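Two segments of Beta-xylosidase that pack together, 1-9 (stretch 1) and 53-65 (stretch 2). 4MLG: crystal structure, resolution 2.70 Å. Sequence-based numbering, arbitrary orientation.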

ATOM      1  N   MET A   1     -15.487  41.878   4.950  1.00 90.66           N
ATOM      2  CA  MET A   1     -14.555  42.143   3.860  1.00 90.10           C
ATOM      3  C   MET A   1     -15.268  42.229   2.512  1.00 89.71           C
ATOM      4  O   MET A   1     -15.912  41.274   2.076  1.00 88.65           O
ATOM      5  N   LYS A   2     -15.154  43.382   1.860  1.00 90.40           N
ATOM      6  CA  LYS A   2     -15.747  43.576   0.543  1.00 90.91           C
ATOM      7  C   LYS A   2     -14.869  42.944  -0.529  1.00 88.88           C
ATOM      8  O   LYS A   2     -15.357  42.508  -1.573  1.00 89.72           O
ATOM      9  N   GLU A   3     -13.568  42.901  -0.262  1.00 85.92           N
ATOM     10  CA  GLU A   3     -12.609  42.307  -1.183  1.00 82.84           C
ATOM     11  C   GLU A   3     -11.845  41.177  -0.502  1.00 75.75           C
ATOM     12  O   GLU A   3     -11.589  41.238   0.702  1.00 72.97           O
ATOM     13  N   PRO A   4     -11.490  40.135  -1.271  1.00 73.19           N
ATOM     14  CA  PRO A   4     -10.713  39.001  -0.758  1.00 69.93           C
ATOM     15  C   PRO A   4      -9.368  39.450  -0.194  1.00 70.89           C
ATOM     16  O   PRO A   4      -8.679  40.262  -0.809  1.00 73.09           O
ATOM     17  N   ARG A   5      -9.006  38.916   0.968  1.00 70.22           N
ATOM     18  CA  ARG A   5      -7.784  39.322   1.650  1.00 72.14           C
ATOM     19  C   ARG A   5      -6.732  38.218   1.631  1.00 70.29           C
ATOM     20  O   ARG A   5      -7.011  37.078   2.003  1.00 68.32           O
ATOM     21  N   TYR A   6      -5.525  38.561   1.189  1.00 70.89           N
ATOM     22  CA  TYR A   6      -4.399  37.634   1.237  1.00 69.42           C
ATOM     23  C   TYR A   6      -3.796  37.625   2.639  1.00 71.33           C
ATOM     24  O   TYR A   6      -3.499  38.678   3.202  1.00 73.86           O
ATOM     25  N   LEU A   7      -3.617  36.431   3.197  1.00 70.13           N
ATOM     26  CA  LEU A   7      -3.203  36.296   4.590  1.00 71.28           C
ATOM     27  C   LEU A   7      -1.693  36.147   4.767  1.00 73.18           C
ATOM     28  O   LEU A   7      -1.104  36.769   5.651  1.00 75.65           O
ATOM     29  N   VAL A   8      -1.070  35.317   3.937  1.00 72.59           N
ATOM     30  CA  VAL A   8       0.370  35.094   4.027  1.00 74.29           C
ATOM     31  C   VAL A   8       1.075  35.479   2.729  1.00 75.27           C
ATOM     32  O   VAL A   8       1.189  34.665   1.811  1.00 74.22           O
ATOM     33  N   PRO A   9       1.547  36.733   2.650  1.00 79.67           N
ATOM     34  CA  PRO A   9       2.229  37.266   1.465  1.00 83.05           C
ATOM     35  C   PRO A   9       3.683  36.809   1.367  1.00 86.34           C
ATOM     36  O   PRO A   9       4.240  36.772   0.270  1.00 90.03           O
ATOM     37  N   VAL A  53       1.471  26.236  10.445  1.00 60.52           N
ATOM     38  CA  VAL A  53       0.181  26.478  11.084  1.00 62.36           C
ATOM     39  C   VAL A  53      -0.027  27.964  11.357  1.00 65.22           C
ATOM     40  O   VAL A  53       0.761  28.591  12.065  1.00 67.27           O
ATOM     41  N   PHE A  54      -1.091  28.524  10.790  1.00 66.01           N
ATOM     42  CA  PHE A  54      -1.398  29.937  10.975  1.00 68.82           C
ATOM     43  C   PHE A  54      -2.644  30.126  11.834  1.00 71.30           C
ATOM     44  O   PHE A  54      -3.567  29.311  11.792  1.00 71.74           O
ATOM     45  N   SER A  55      -2.666  31.202  12.615  1.00 73.33           N
ATOM     46  CA  SER A  55      -3.808  31.499  13.473  1.00 74.66           C
ATOM     47  C   SER A  55      -4.163  32.982  13.440  1.00 76.76           C
ATOM     48  O   SER A  55      -3.288  33.835  13.297  1.00 78.04           O
ATOM     49  N   MET A  56      -5.453  33.280  13.569  1.00 76.93           N
ATOM     50  CA  MET A  56      -5.924  34.659  13.554  1.00 77.82           C
ATOM     51  C   MET A  56      -6.889  34.920  14.706  1.00 79.77           C
ATOM     52  O   MET A  56      -7.468  33.989  15.264  1.00 79.52           O
ATOM     53  N   ASP A  57      -7.055  36.191  15.054  1.00 82.66           N
ATOM     54  CA  ASP A  57      -8.052  36.597  16.037  1.00 85.69           C
ATOM     55  C   ASP A  57      -9.187  37.333  15.336  1.00 86.90           C
ATOM     56  O   ASP A  57     -10.328  37.324  15.796  1.00 87.96           O
ATOM     57  N   ASP A  58      -8.858  37.968  14.215  1.00 86.79           N
ATOM     58  CA  ASP A  58      -9.841  38.671  13.400  1.00 87.40           C
ATOM     59  C   ASP A  58      -9.542  38.439  11.922  1.00 83.86           C
ATOM     60  O   ASP A  58      -8.477  38.810  11.432  1.00 83.28           O
ATOM     61  N   VAL A  59     -10.441  37.756  11.239  1.00 81.85           N
ATOM     62  CA  VAL A  59     -10.195  37.400   9.859  1.00 79.30           C
ATOM     63  C   VAL A  59     -10.095  38.616   8.950  1.00 81.76           C
ATOM     64  O   VAL A  59      -9.209  38.702   8.116  1.00 81.33           O
ATOM     65  N   GLU A  60     -11.024  39.547   9.110  1.00 84.58           N
ATOM     66  CA  GLU A  60     -11.051  40.742   8.271  1.00 87.45           C
ATOM     67  C   GLU A  60      -9.955  41.806   8.399  1.00 88.69           C
ATOM     68  O   GLU A  60      -9.456  42.281   7.395  1.00 88.73           O
ATOM     69  N   GLN A  61      -9.583  42.193   9.609  1.00 90.71           N
ATOM     70  CA  GLN A  61      -8.478  43.139   9.774  1.00 92.65           C
ATOM     71  C   GLN A  61      -7.383  42.659  10.716  1.00 93.82           C
ATOM     72  O   GLN A  61      -6.469  43.404  11.043  1.00 96.34           O
ATOM     73  N   GLY A  62      -7.495  41.413  11.159  1.00 92.38           N
ATOM     74  CA  GLY A  62      -6.583  40.841  12.135  1.00 93.01           C
ATOM     75  C   GLY A  62      -5.166  40.515  11.697  1.00 93.54           C
ATOM     76  O   GLY A  62      -4.917  40.209  10.553  1.00 91.91           O
ATOM     77  N   GLU A  63      -4.227  40.569  12.628  1.00 95.35           N
ATOM     78  CA  GLU A  63      -2.874  40.106  12.357  1.00 95.21           C
ATOM     79  C   GLU A  63      -2.827  38.588  12.200  1.00 90.89           C
ATOM     80  O   GLU A  63      -3.573  37.873  12.845  1.00 89.89           O
ATOM     81  N   VAL A  64      -1.942  38.099  11.343  1.00 88.22           N
ATOM     82  CA  VAL A  64      -1.802  36.664  11.144  1.00 84.32           C
ATOM     83  C   VAL A  64      -0.497  36.156  11.725  1.00 84.13           C
ATOM     84  O   VAL A  64       0.554  36.711  11.483  1.00 85.72           O
ATOM     85  N   THR A  65      -0.587  35.096  12.509  1.00 82.85           N
ATOM     86  CA  THR A  65       0.555  34.549  13.236  1.00 83.45           C
ATOM     87  C   THR A  65       1.038  33.225  12.647  1.00 80.44           C
ATOM     88  O   THR A  65       0.267  32.272  12.526  1.00 78.32           O
TER

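This is a small, mixed contact in which an N-terminal segment lies along a strand-loop-strand hairpin, held at one end by a salt bridge, in the middle by an arginine reading backbone carbonyls, and at the other end by apolar side chains. About 499 Å² is buried in total, and from stretch 1 it is Met-1, Arg-5, Leu-7 and Val-8 that supply it. All four direct their CA-to-CB bonds toward stretch 2, whereas Lys-2 points away and Glu-3, Pro-4, Tyr-6 and Pro-9 are out of reach.

Met-1 uses both its ends. Its amino group N forms a salt bridge with Glu-60 OE2 at 2.7 Å, also a hydrogen bond. Glu-60 sets off sideways, with chi1 in m and chi2 between wells at 145°, yet its end comes nearer and meets the charged terminus; OE1 is satisfied elsewhere in the structure. The Met-1 side chain, p, t, p, carries its methyl CE to 3.6 Å from Glu-60 CG and 4.0 Å from Val-59 CG1. The aliphatic part of the glutamate thus serves as packing surface while its carboxylate serves as partner.

Arg-5 has the largest covered area, 92 Å². Its chi1, chi2 and chi3 are all t, and this extended chain delivers the guanidinium to the loop that joins the two strands. There it finds main-chain oxygens rather than a carboxylate: NH2 donates to Gly-62 O at 2.3 Å, nearly straight at 171°, and NH1 donates to Val-59 O at 2.5 Å. Both distances are very short, so their exact values deserve caution at 2.70 Å resolution. A weak bond from NH1 to Gly-62 O, 3.2 Å, makes that carbonyl a shared acceptor. Both oxygens lie at the edge of the guanidinium, near its plane, where its N-H groups can reach them. The rule is that an extended arginine can join a segment to a loop without a carboxylate. The loop has its own tie, Gln-61 N to Asp-58 OD2 at 3.2 Å.

Apolar groups border this polar centre on one side of the guanidinium plane. Met-56, in m, t, p, extends from its strand and places CE 3.6 Å from Arg-5 NH1 and 3.7 Å from Leu-7 CD2, so one methyl touches both the charged group and the leucine. Val-64, with chi1 in t, brings CG2 to 4.0 Å from Arg-5 NH2 and 4.3 Å from Leu-7 CD2, and to 3.9 Å from the backbone Leu-7 O. Leu-7 itself is m, t and buried.

Val-8, chi1 in t, closes the apolar end against Phe-54, whose chi1 is m. Val-8 CG2 sits over one face of the Phe-54 ring, 3.7 Å from its centroid and 15° off the normal, a CH-pi contact. Phe-54, Met-56 and Val-64 all point toward stretch 1, while Ser-55 and Thr-65 pair through their backbones at 3.1 Å in both directions (Ser-55 N to Thr-65 O, Thr-65 N to Ser-55 O), joining the strands that present this surface.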

ATOM      1  CB  MET A   1     -13.455  41.077   3.819  1.00 88.22           C
ATOM      2  CG  MET A   1     -13.963  39.647   3.936  1.00 86.66           C
ATOM      3  SD  MET A   1     -12.664  38.416   3.723  1.00111.16           S
ATOM      4  CE  MET A   1     -11.531  38.879   5.029  1.00 82.34           C
ATOM      5  CB  LYS A   2     -15.943  45.066   0.253  1.00 94.27           C
ATOM      6  CG  LYS A   2     -16.892  45.769   1.212  1.00 95.65           C
ATOM      7  CD  LYS A   2     -17.035  47.242   0.867  1.00 98.33           C
ATOM      8  CE  LYS A   2     -17.980  47.946   1.828  1.00 99.57           C
ATOM      9  NZ  LYS A   2     -18.115  49.395   1.517  1.00102.41           N
ATOM     10  CB  GLU A   3     -11.632  43.369  -1.694  1.00 86.85           C
ATOM     11  CG  GLU A   3     -12.297  44.555  -2.376  1.00 92.17           C
ATOM     12  CD  GLU A   3     -12.989  44.177  -3.672  1.00 94.75           C
ATOM     13  OE1 GLU A   3     -12.586  43.173  -4.296  1.00 93.89           O
ATOM     14  OE2 GLU A   3     -13.938  44.887  -4.067  1.00 97.86           O
ATOM     15  CB  PRO A   4     -10.496  38.139  -2.003  1.00 68.72           C
ATOM     16  CG  PRO A   4     -11.629  38.480  -2.901  1.00 70.65           C
ATOM     17  CD  PRO A   4     -11.885  39.941  -2.676  1.00 73.60           C
ATOM     18  CB  ARG A   5      -8.095  39.715   3.096  1.00 75.25           C
ATOM     19  CG  ARG A   5      -6.865  40.009   3.939  1.00 78.90           C
ATOM     20  CD  ARG A   5      -7.214  40.103   5.416  1.00 81.18           C
ATOM     21  NE  ARG A   5      -6.024  40.287   6.243  1.00 83.36           N
ATOM     22  CZ  ARG A   5      -6.026  40.265   7.572  1.00 84.80           C
ATOM     23  NH1 ARG A   5      -7.158  40.061   8.233  1.00 85.10           N
ATOM     24  NH2 ARG A   5      -4.896  40.442   8.240  1.00 85.86           N
ATOM     25  CB  TYR A   6      -3.342  38.008   0.196  1.00 68.36           C
ATOM     26  CG  TYR A   6      -3.744  37.684  -1.226  1.00 67.28           C
ATOM     27  CD1 TYR A   6      -3.494  36.431  -1.767  1.00 65.26           C
ATOM     28  CD2 TYR A   6      -4.375  38.629  -2.025  1.00 68.80           C
ATOM     29  CE1 TYR A   6      -3.860  36.125  -3.065  1.00 64.95           C
ATOM     30  CE2 TYR A   6      -4.745  38.333  -3.327  1.00 68.36           C
ATOM     31  CZ  TYR A   6      -4.484  37.079  -3.840  1.00 66.34           C
ATOM     32  OH  TYR A   6      -4.848  36.775  -5.133  1.00 66.00           O
ATOM     33  CB  LEU A   7      -3.931  35.120   5.244  1.00 69.13           C
ATOM     34  CG  LEU A   7      -5.457  35.193   5.189  1.00 68.02           C
ATOM     35  CD1 LEU A   7      -6.079  33.951   5.801  1.00 66.20           C
ATOM     36  CD2 LEU A   7      -5.948  36.445   5.895  1.00 70.13           C
ATOM     37  CB  VAL A   8       0.701  33.632   4.377  1.00 72.88           C
ATOM     38  CG1 VAL A   8       2.200  33.465   4.585  1.00 74.61           C
ATOM     39  CG2 VAL A   8      -0.060  33.202   5.620  1.00 72.01           C
ATOM     40  CB  PRO A   9       2.180  38.786   1.684  1.00 84.05           C
ATOM     41  CG  PRO A   9       1.216  39.007   2.822  1.00 82.25           C
ATOM     42  CD  PRO A   9       1.315  37.778   3.657  1.00 80.43           C
ATOM     43  CB  VAL A  53       0.033  25.689  12.403  1.00 63.08           C
ATOM     44  CG1 VAL A  53      -1.209  26.138  13.158  1.00 63.03           C
ATOM     45  CG2 VAL A  53      -0.025  24.196  12.130  1.00 62.35           C
ATOM     46  CB  PHE A  54      -1.578  30.630   9.623  1.00 67.20           C
ATOM     47  CG  PHE A  54      -0.377  30.527   8.724  1.00 66.31           C
ATOM     48  CD1 PHE A  54       0.682  31.410   8.857  1.00 67.54           C
ATOM     49  CD2 PHE A  54      -0.309  29.551   7.744  1.00 64.52           C
ATOM     50  CE1 PHE A  54       1.788  31.319   8.032  1.00 67.00           C
ATOM     51  CE2 PHE A  54       0.792  29.455   6.918  1.00 64.17           C
ATOM     52  CZ  PHE A  54       1.842  30.340   7.061  1.00 65.55           C
ATOM     53  CB  SER A  55      -3.532  31.055  14.911  1.00 76.43           C
ATOM     54  OG  SER A  55      -2.400  31.722  15.441  1.00 78.67           O
ATOM     55  CB  MET A  56      -6.621  34.975  12.228  1.00 75.84           C
ATOM     56  CG  MET A  56      -5.841  34.565  10.993  1.00 74.28           C
ATOM     57  SD  MET A  56      -6.704  34.974   9.465  1.00 79.66           S
ATOM     58  CE  MET A  56      -6.684  36.763   9.541  1.00 58.98           C
ATOM     59  CB  ASP A  57      -7.425  37.484  17.114  1.00 88.80           C
ATOM     60  CG  ASP A  57      -6.666  36.687  18.156  1.00 90.85           C
ATOM     61  OD1 ASP A  57      -7.141  35.593  18.527  1.00 90.78           O
ATOM     62  OD2 ASP A  57      -5.598  37.152  18.606  1.00 93.07           O
ATOM     63  CB  ASP A  58      -9.829  40.166  13.716  1.00 93.19           C
ATOM     64  CG  ASP A  58     -10.873  40.934  12.934  1.00 96.86           C
ATOM     65  OD1 ASP A  58     -11.954  40.366  12.668  1.00 97.18           O
ATOM     66  OD2 ASP A  58     -10.613  42.104  12.585  1.00 99.00           O
ATOM     67  CB  VAL A  59     -11.296  36.465   9.332  1.00 75.41           C
ATOM     68  CG1 VAL A  59     -11.069  36.144   7.872  1.00 73.08           C
ATOM     69  CG2 VAL A  59     -11.331  35.190  10.138  1.00 73.39           C
ATOM     70  CB  GLU A  60     -12.428  41.372   8.327  1.00 91.31           C
ATOM     71  CG  GLU A  60     -13.435  40.594   7.518  1.00 92.60           C
ATOM     72  CD  GLU A  60     -14.795  40.618   8.143  1.00 95.93           C
ATOM     73  OE1 GLU A  60     -14.869  40.461   9.368  1.00 97.36           O
ATOM     74  OE2 GLU A  60     -15.775  40.793   7.406  1.00 97.57           O
ATOM     75  CB  GLN A  61      -8.975  44.533  10.170  1.00 93.67           C
ATOM     76  CG  GLN A  61      -8.255  45.657   9.437  1.00 93.73           C
ATOM     77  CD  GLN A  61      -9.195  46.698   8.869  1.00 93.92           C
ATOM     78  OE1 GLN A  61     -10.349  46.798   9.277  1.00 93.81           O
ATOM     79  NE2 GLN A  61      -8.706  47.488   7.930  1.00 94.28           N
ATOM     80  CB  GLU A  63      -1.915  40.541  13.463  1.00 99.28           C
ATOM     81  CG  GLU A  63      -0.513  40.004  13.266  1.00100.13           C
ATOM     82  CD  GLU A  63       0.440  40.394  14.366  1.00103.74           C
ATOM     83  OE1 GLU A  63       1.195  39.514  14.823  1.00103.90           O
ATOM     84  OE2 GLU A  63       0.446  41.573  14.762  1.00106.56           O
ATOM     85  CB  VAL A  64      -1.866  36.289   9.663  1.00 81.12           C
ATOM     86  CG1 VAL A  64      -1.957  34.783   9.511  1.00 78.23           C
ATOM     87  CG2 VAL A  64      -3.054  36.963   9.011  1.00 80.34           C
ATOM     88  CB  THR A  65       0.223  34.344  14.730  1.00 85.32           C
ATOM     89  OG1 THR A  65      -0.004  35.615  15.349  1.00 87.84           O
ATOM     90  CG2 THR A  65       1.367  33.635  15.442  1.00 86.59           C
TER